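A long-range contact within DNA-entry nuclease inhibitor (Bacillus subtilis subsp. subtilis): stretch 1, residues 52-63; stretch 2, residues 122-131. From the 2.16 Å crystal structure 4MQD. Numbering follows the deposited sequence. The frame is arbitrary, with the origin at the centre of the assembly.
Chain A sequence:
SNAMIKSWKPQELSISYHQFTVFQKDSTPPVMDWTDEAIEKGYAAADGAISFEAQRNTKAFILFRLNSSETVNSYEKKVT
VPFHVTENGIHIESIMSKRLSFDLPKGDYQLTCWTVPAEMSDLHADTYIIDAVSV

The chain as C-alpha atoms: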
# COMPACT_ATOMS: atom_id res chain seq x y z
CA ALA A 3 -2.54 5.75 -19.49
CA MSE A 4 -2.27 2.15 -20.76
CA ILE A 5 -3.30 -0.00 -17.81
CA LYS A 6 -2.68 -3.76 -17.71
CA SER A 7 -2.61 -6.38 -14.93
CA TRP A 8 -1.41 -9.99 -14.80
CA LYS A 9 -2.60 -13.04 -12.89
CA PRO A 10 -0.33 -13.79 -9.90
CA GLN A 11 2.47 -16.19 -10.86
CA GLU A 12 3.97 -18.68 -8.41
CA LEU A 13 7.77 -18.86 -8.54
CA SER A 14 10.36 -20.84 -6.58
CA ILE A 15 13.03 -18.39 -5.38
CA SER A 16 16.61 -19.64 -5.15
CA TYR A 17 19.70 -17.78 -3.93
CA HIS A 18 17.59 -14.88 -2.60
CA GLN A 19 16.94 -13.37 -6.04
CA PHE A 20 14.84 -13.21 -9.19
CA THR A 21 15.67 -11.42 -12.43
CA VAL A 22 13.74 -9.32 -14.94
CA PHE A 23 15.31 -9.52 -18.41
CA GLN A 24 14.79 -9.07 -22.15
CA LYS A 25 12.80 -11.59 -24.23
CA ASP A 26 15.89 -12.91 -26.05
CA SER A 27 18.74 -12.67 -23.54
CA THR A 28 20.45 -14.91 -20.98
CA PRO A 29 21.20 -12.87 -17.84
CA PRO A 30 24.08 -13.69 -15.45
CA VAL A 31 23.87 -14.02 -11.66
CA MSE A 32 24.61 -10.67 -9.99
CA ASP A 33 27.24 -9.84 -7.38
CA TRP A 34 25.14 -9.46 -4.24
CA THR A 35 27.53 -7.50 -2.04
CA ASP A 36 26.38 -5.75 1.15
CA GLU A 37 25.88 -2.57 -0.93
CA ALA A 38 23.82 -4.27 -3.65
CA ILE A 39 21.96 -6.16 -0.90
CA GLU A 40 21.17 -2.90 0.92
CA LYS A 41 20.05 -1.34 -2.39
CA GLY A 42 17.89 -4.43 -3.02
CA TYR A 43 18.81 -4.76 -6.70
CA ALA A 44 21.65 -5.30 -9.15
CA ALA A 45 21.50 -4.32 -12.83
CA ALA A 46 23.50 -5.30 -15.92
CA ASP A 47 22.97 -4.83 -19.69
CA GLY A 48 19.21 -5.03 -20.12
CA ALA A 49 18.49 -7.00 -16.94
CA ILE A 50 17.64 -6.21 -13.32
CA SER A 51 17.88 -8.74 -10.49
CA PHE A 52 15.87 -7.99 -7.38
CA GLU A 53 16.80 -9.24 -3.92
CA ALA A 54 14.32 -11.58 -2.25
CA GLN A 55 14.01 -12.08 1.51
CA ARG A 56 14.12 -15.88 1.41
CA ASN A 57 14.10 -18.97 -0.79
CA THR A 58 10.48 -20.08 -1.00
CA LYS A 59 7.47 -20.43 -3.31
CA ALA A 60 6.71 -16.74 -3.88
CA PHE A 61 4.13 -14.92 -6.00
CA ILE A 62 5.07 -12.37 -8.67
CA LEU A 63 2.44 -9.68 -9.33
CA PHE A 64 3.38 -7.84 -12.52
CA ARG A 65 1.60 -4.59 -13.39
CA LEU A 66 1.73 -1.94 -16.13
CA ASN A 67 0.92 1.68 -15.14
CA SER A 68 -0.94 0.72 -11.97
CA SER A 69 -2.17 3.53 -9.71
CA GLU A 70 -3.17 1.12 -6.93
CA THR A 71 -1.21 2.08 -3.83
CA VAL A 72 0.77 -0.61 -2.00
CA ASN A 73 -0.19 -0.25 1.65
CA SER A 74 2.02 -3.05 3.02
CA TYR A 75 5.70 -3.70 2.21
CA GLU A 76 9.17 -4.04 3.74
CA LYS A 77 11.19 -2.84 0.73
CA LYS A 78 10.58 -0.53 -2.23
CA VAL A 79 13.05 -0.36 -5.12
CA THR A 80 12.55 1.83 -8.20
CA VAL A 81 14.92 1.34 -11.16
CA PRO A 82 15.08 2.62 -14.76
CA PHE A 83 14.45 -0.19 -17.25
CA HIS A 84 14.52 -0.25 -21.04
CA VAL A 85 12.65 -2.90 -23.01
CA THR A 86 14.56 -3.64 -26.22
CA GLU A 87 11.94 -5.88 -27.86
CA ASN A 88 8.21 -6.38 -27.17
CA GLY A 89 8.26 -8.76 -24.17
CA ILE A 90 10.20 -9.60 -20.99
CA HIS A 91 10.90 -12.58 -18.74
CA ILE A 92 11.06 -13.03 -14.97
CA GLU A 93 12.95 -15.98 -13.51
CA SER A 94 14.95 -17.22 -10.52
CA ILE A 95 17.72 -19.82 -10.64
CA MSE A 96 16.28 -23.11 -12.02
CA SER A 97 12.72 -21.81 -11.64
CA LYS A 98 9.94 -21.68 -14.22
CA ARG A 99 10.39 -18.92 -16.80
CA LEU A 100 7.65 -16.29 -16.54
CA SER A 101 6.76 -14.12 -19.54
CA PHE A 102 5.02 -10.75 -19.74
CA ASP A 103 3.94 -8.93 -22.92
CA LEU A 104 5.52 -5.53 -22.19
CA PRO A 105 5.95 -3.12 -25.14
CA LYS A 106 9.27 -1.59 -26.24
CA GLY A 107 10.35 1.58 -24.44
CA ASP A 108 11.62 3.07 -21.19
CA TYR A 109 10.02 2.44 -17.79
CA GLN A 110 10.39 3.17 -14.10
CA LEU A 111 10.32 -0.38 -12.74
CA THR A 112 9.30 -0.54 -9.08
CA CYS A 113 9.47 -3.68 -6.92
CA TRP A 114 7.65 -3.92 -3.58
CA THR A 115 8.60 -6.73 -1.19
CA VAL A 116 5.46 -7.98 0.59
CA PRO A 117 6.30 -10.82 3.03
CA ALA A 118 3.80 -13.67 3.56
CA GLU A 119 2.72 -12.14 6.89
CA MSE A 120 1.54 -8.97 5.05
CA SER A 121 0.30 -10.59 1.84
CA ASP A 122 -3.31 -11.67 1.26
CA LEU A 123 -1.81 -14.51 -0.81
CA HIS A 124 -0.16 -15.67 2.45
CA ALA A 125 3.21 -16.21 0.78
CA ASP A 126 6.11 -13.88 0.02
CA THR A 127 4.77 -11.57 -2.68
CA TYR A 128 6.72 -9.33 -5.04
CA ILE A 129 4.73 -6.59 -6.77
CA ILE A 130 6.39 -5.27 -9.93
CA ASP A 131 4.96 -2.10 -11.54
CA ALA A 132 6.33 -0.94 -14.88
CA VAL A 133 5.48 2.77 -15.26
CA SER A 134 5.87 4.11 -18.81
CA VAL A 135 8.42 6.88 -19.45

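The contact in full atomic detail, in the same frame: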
# COMPACT_ATOMS: atom_id res chain seq x y z
N PHE A 52 16.36 -8.52 -8.63
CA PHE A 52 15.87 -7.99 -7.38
C PHE A 52 16.17 -8.96 -6.25
O PHE A 52 16.07 -10.18 -6.43
CB PHE A 52 14.36 -7.72 -7.47
CG PHE A 52 14.01 -6.58 -8.38
CD1 PHE A 52 14.21 -5.26 -7.97
CD2 PHE A 52 13.49 -6.81 -9.64
CE1 PHE A 52 13.89 -4.21 -8.81
CE2 PHE A 52 13.17 -5.76 -10.49
CZ PHE A 52 13.37 -4.45 -10.07
N GLU A 53 16.54 -8.43 -5.09
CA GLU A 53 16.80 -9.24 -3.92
C GLU A 53 15.49 -9.73 -3.32
O GLU A 53 14.52 -8.97 -3.22
CB GLU A 53 17.55 -8.42 -2.87
CG GLU A 53 18.04 -9.23 -1.68
CD GLU A 53 18.20 -8.40 -0.42
OE1 GLU A 53 17.63 -7.29 -0.34
OE2 GLU A 53 18.88 -8.89 0.51
N ALA A 54 15.46 -11.00 -2.94
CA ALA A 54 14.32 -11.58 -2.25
C ALA A 54 14.72 -11.90 -0.82
O ALA A 54 15.89 -12.17 -0.54
CB ALA A 54 13.86 -12.85 -2.97
N GLN A 55 13.75 -11.87 0.08
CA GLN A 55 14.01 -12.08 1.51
C GLN A 55 14.43 -13.51 1.83
O GLN A 55 15.28 -13.72 2.69
CB GLN A 55 12.79 -11.70 2.34
CG GLN A 55 12.50 -10.21 2.36
CD GLN A 55 11.44 -9.85 3.37
OE1 GLN A 55 10.54 -10.64 3.66
NE2 GLN A 55 11.53 -8.64 3.92
N ARG A 56 13.82 -14.48 1.16
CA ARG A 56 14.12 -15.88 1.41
C ARG A 56 13.82 -16.76 0.20
O ARG A 56 13.15 -16.34 -0.75
CB ARG A 56 13.34 -16.38 2.63
CG ARG A 56 11.84 -16.16 2.54
CD ARG A 56 11.14 -16.46 3.86
NE ARG A 56 11.58 -15.57 4.93
CZ ARG A 56 11.20 -14.31 5.09
NH1 ARG A 56 10.34 -13.73 4.25
NH2 ARG A 56 11.68 -13.60 6.11
N ASN A 57 14.34 -17.98 0.25
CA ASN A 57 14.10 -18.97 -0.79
C ASN A 57 12.83 -19.75 -0.47
O ASN A 57 12.80 -20.53 0.48
CB ASN A 57 15.29 -19.92 -0.91
CG ASN A 57 16.57 -19.18 -1.27
OD1 ASN A 57 16.55 -18.18 -1.98
ND2 ASN A 57 17.69 -19.69 -0.78
N THR A 58 11.79 -19.52 -1.26
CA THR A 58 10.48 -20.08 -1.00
C THR A 58 9.62 -19.97 -2.26
O THR A 58 10.03 -19.35 -3.24
CB THR A 58 9.79 -19.32 0.16
OG1 THR A 58 8.53 -19.95 0.47
CG2 THR A 58 9.55 -17.86 -0.19
N LYS A 59 8.45 -20.60 -2.23
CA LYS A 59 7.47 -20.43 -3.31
C LYS A 59 6.79 -19.08 -3.14
O LYS A 59 5.91 -18.91 -2.30
CB LYS A 59 6.44 -21.57 -3.31
CG LYS A 59 6.89 -22.78 -4.11
CD LYS A 59 6.03 -24.01 -3.84
CE LYS A 59 6.46 -24.72 -2.56
NZ LYS A 59 5.76 -26.03 -2.39
N ALA A 60 7.22 -18.11 -3.95
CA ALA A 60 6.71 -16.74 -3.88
C ALA A 60 5.76 -16.46 -5.03
O ALA A 60 5.71 -17.23 -6.00
CB ALA A 60 7.87 -15.76 -3.90
N PHE A 61 5.02 -15.37 -4.93
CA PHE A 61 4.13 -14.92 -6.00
C PHE A 61 4.67 -13.62 -6.60
O PHE A 61 5.05 -12.70 -5.88
CB PHE A 61 2.71 -14.70 -5.47
CG PHE A 61 1.96 -15.98 -5.23
CD1 PHE A 61 1.34 -16.65 -6.28
CD2 PHE A 61 1.88 -16.52 -3.95
CE1 PHE A 61 0.66 -17.83 -6.06
CE2 PHE A 61 1.19 -17.71 -3.73
CZ PHE A 61 0.58 -18.36 -4.78
N ILE A 62 4.69 -13.57 -7.93
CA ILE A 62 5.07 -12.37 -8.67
C ILE A 62 3.81 -11.72 -9.22
O ILE A 62 3.08 -12.34 -9.99
CB ILE A 62 6.00 -12.71 -9.86
CG1 ILE A 62 7.25 -13.48 -9.38
CG2 ILE A 62 6.39 -11.45 -10.62
CD1 ILE A 62 8.15 -12.72 -8.43
N LEU A 63 3.55 -10.48 -8.80
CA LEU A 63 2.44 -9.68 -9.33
C LEU A 63 2.99 -8.60 -10.25
O LEU A 63 3.50 -7.58 -9.77
CB LEU A 63 1.63 -9.03 -8.20
CG LEU A 63 0.47 -9.85 -7.64
CD1 LEU A 63 0.95 -11.20 -7.14
CD2 LEU A 63 -0.23 -9.08 -6.53
N ASP A 122 -2.03 -10.96 1.25
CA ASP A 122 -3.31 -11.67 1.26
C ASP A 122 -3.24 -12.98 0.46
O ASP A 122 -4.21 -13.74 0.43
CB ASP A 122 -4.44 -10.76 0.75
CG ASP A 122 -4.29 -10.37 -0.72
OD1 ASP A 122 -3.26 -10.69 -1.35
OD2 ASP A 122 -5.22 -9.73 -1.25
N LEU A 123 -2.11 -13.22 -0.20
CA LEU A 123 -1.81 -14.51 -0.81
C LEU A 123 -1.11 -15.44 0.18
O LEU A 123 -0.92 -16.63 -0.10
CB LEU A 123 -0.93 -14.32 -2.05
CG LEU A 123 -1.46 -13.35 -3.11
CD1 LEU A 123 -0.42 -13.13 -4.19
CD2 LEU A 123 -2.76 -13.86 -3.72
N HIS A 124 -0.73 -14.90 1.34
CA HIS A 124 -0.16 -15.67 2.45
C HIS A 124 1.12 -16.40 2.05
O HIS A 124 1.40 -17.51 2.52
CB HIS A 124 -1.21 -16.63 3.00
CG HIS A 124 -2.54 -15.98 3.23
ND1 HIS A 124 -2.76 -15.08 4.25
CD2 HIS A 124 -3.71 -16.09 2.56
CE1 HIS A 124 -4.01 -14.66 4.20
NE2 HIS A 124 -4.61 -15.26 3.19
N ALA A 125 1.89 -15.76 1.19
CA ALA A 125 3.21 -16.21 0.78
C ALA A 125 3.97 -14.97 0.35
O ALA A 125 3.36 -13.96 -0.01
CB ALA A 125 3.11 -17.20 -0.37
N ASP A 126 5.30 -15.02 0.41
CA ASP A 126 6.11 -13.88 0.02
C ASP A 126 5.69 -13.41 -1.36
O ASP A 126 5.65 -14.19 -2.31
CB ASP A 126 7.60 -14.22 0.05
CG ASP A 126 8.14 -14.38 1.46
OD1 ASP A 126 7.40 -14.13 2.43
OD2 ASP A 126 9.32 -14.75 1.59
N THR A 127 5.34 -12.13 -1.46
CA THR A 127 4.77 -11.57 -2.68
C THR A 127 5.62 -10.40 -3.15
O THR A 127 5.99 -9.53 -2.35
CB THR A 127 3.32 -11.12 -2.44
OG1 THR A 127 2.55 -12.22 -1.95
CG2 THR A 127 2.69 -10.60 -3.73
N TYR A 128 5.93 -10.39 -4.44
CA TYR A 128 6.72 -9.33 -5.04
C TYR A 128 5.91 -8.63 -6.12
O TYR A 128 5.60 -9.22 -7.16
CB TYR A 128 8.04 -9.89 -5.57
CG TYR A 128 8.91 -10.42 -4.46
CD1 TYR A 128 9.79 -9.59 -3.79
CD2 TYR A 128 8.82 -11.75 -4.06
CE1 TYR A 128 10.58 -10.07 -2.75
CE2 TYR A 128 9.60 -12.24 -3.02
CZ TYR A 128 10.48 -11.39 -2.37
OH TYR A 128 11.26 -11.86 -1.35
N ILE A 129 5.54 -7.38 -5.85
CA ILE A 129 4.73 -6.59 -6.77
C ILE A 129 5.67 -5.78 -7.65
O ILE A 129 6.52 -5.04 -7.14
CB ILE A 129 3.76 -5.65 -6.03
CG1 ILE A 129 2.84 -6.45 -5.11
CG2 ILE A 129 2.94 -4.83 -7.03
CD1 ILE A 129 1.95 -5.61 -4.22
N ILE A 130 5.51 -5.92 -8.97
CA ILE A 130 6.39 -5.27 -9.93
C ILE A 130 5.56 -4.38 -10.87
O ILE A 130 4.80 -4.89 -11.69
CB ILE A 130 7.19 -6.30 -10.75
CG1 ILE A 130 7.98 -7.22 -9.80
CG2 ILE A 130 8.13 -5.61 -11.72
CD1 ILE A 130 8.57 -8.44 -10.48
N ASP A 131 5.71 -3.07 -10.73
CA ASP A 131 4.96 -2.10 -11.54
C ASP A 131 5.89 -1.41 -12.53
O ASP A 131 6.82 -0.70 -12.14
CB ASP A 131 4.27 -1.07 -10.64
CG ASP A 131 3.37 -0.10 -11.41
OD1 ASP A 131 2.86 -0.46 -12.50
OD2 ASP A 131 3.16 1.03 -10.91
O HOH W 1 10.99 -14.33 -0.52
O HOH W 2 6.57 -17.44 0.91

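The backbone evidence defines a parallel pairing. Strands 59-63 and 127-131 run in nearly the same direction, their axes 15° apart and 4.8 Å at closest approach, with Phe-61, Ile-62 and Leu-63 level with Thr-127, Tyr-128 and Ile-129 at CA-CA distances of 4.8, 5.0 and 4.6 Å. Four hydrogen bonds set this register: Phe-61 N to Asp-126 O (2.9 Å), Tyr-128 N to Phe-61 O (2.9 Å), Leu-63 N to Tyr-128 O (2.9 Å) and Ile-130 N to Leu-63 O (2.7 Å). Their N-H...O angles, 161° to 176°, indicate little strain. Phe-61 and Leu-63 each use both N and O, so stretch 1 bonds through alternate residues, as parallel strands do. The intervening Ile-62 contributes a CA-H...O contact, its CA 3.5 Å from Tyr-128 O.

Because side chains alternate, the sheet has two differently shaped faces. On the face of Phe-61, Leu-63, Thr-127 and Ile-129, Leu-123 reaches in from the loop before the second strand. Its CD1 lies 3.7 Å from Phe-61 CB and 3.8 Å from Leu-63 CD1, so one methyl fills the hollow between these two neighbours. Ala-125 meets the edge of the Phe-61 ring, with CB 3.8 Å from Phe-61 CD2. Further along, Leu-63 CB approaches Ile-129 CG1 at 4.2 Å, a looser apolar contact.

The other face is dominated by Tyr-128, which has the largest area covered by the opposing stretch, 121 Å². With chi1 at -65° (m), its ring extends toward the loop after Glu-53. Ala-60 CB sits at the edge of the ring, 4.0 Å from Tyr-128 CE2, and Ala-54 CB lies 3.7 Å from Tyr-128 CZ, so two small methyls line neighbouring parts of the ring's rim. At the tip, Gln-55 N donates to Tyr-128 OH at 2.9 Å and 156°, tying the loop backbone to the phenol. Behind the ring, Ile-62 packs CD1 against Tyr-128 CB at 4.0 Å and CG2 against Ile-130 CD1 at 3.7 Å, bridging two residues of the second strand.

A polar cluster borders this apolar packing. Arg-56 curls back so that NH1 forms a salt bridge with Asp-126 OD2, 3.0 Å away and near the guanidinium plane; the 162° hydrogen-bond angle adds directional bonding to the charge attraction. Water 1 occupies the adjoining gap, donating to Asp-126 OD2 (2.7 Å from its O) and accepting from Tyr-128 OH (2.6 Å from the same O). It thus links the carboxylate to the buried phenol. Together the two stretches bury 805 Å², counting both sides.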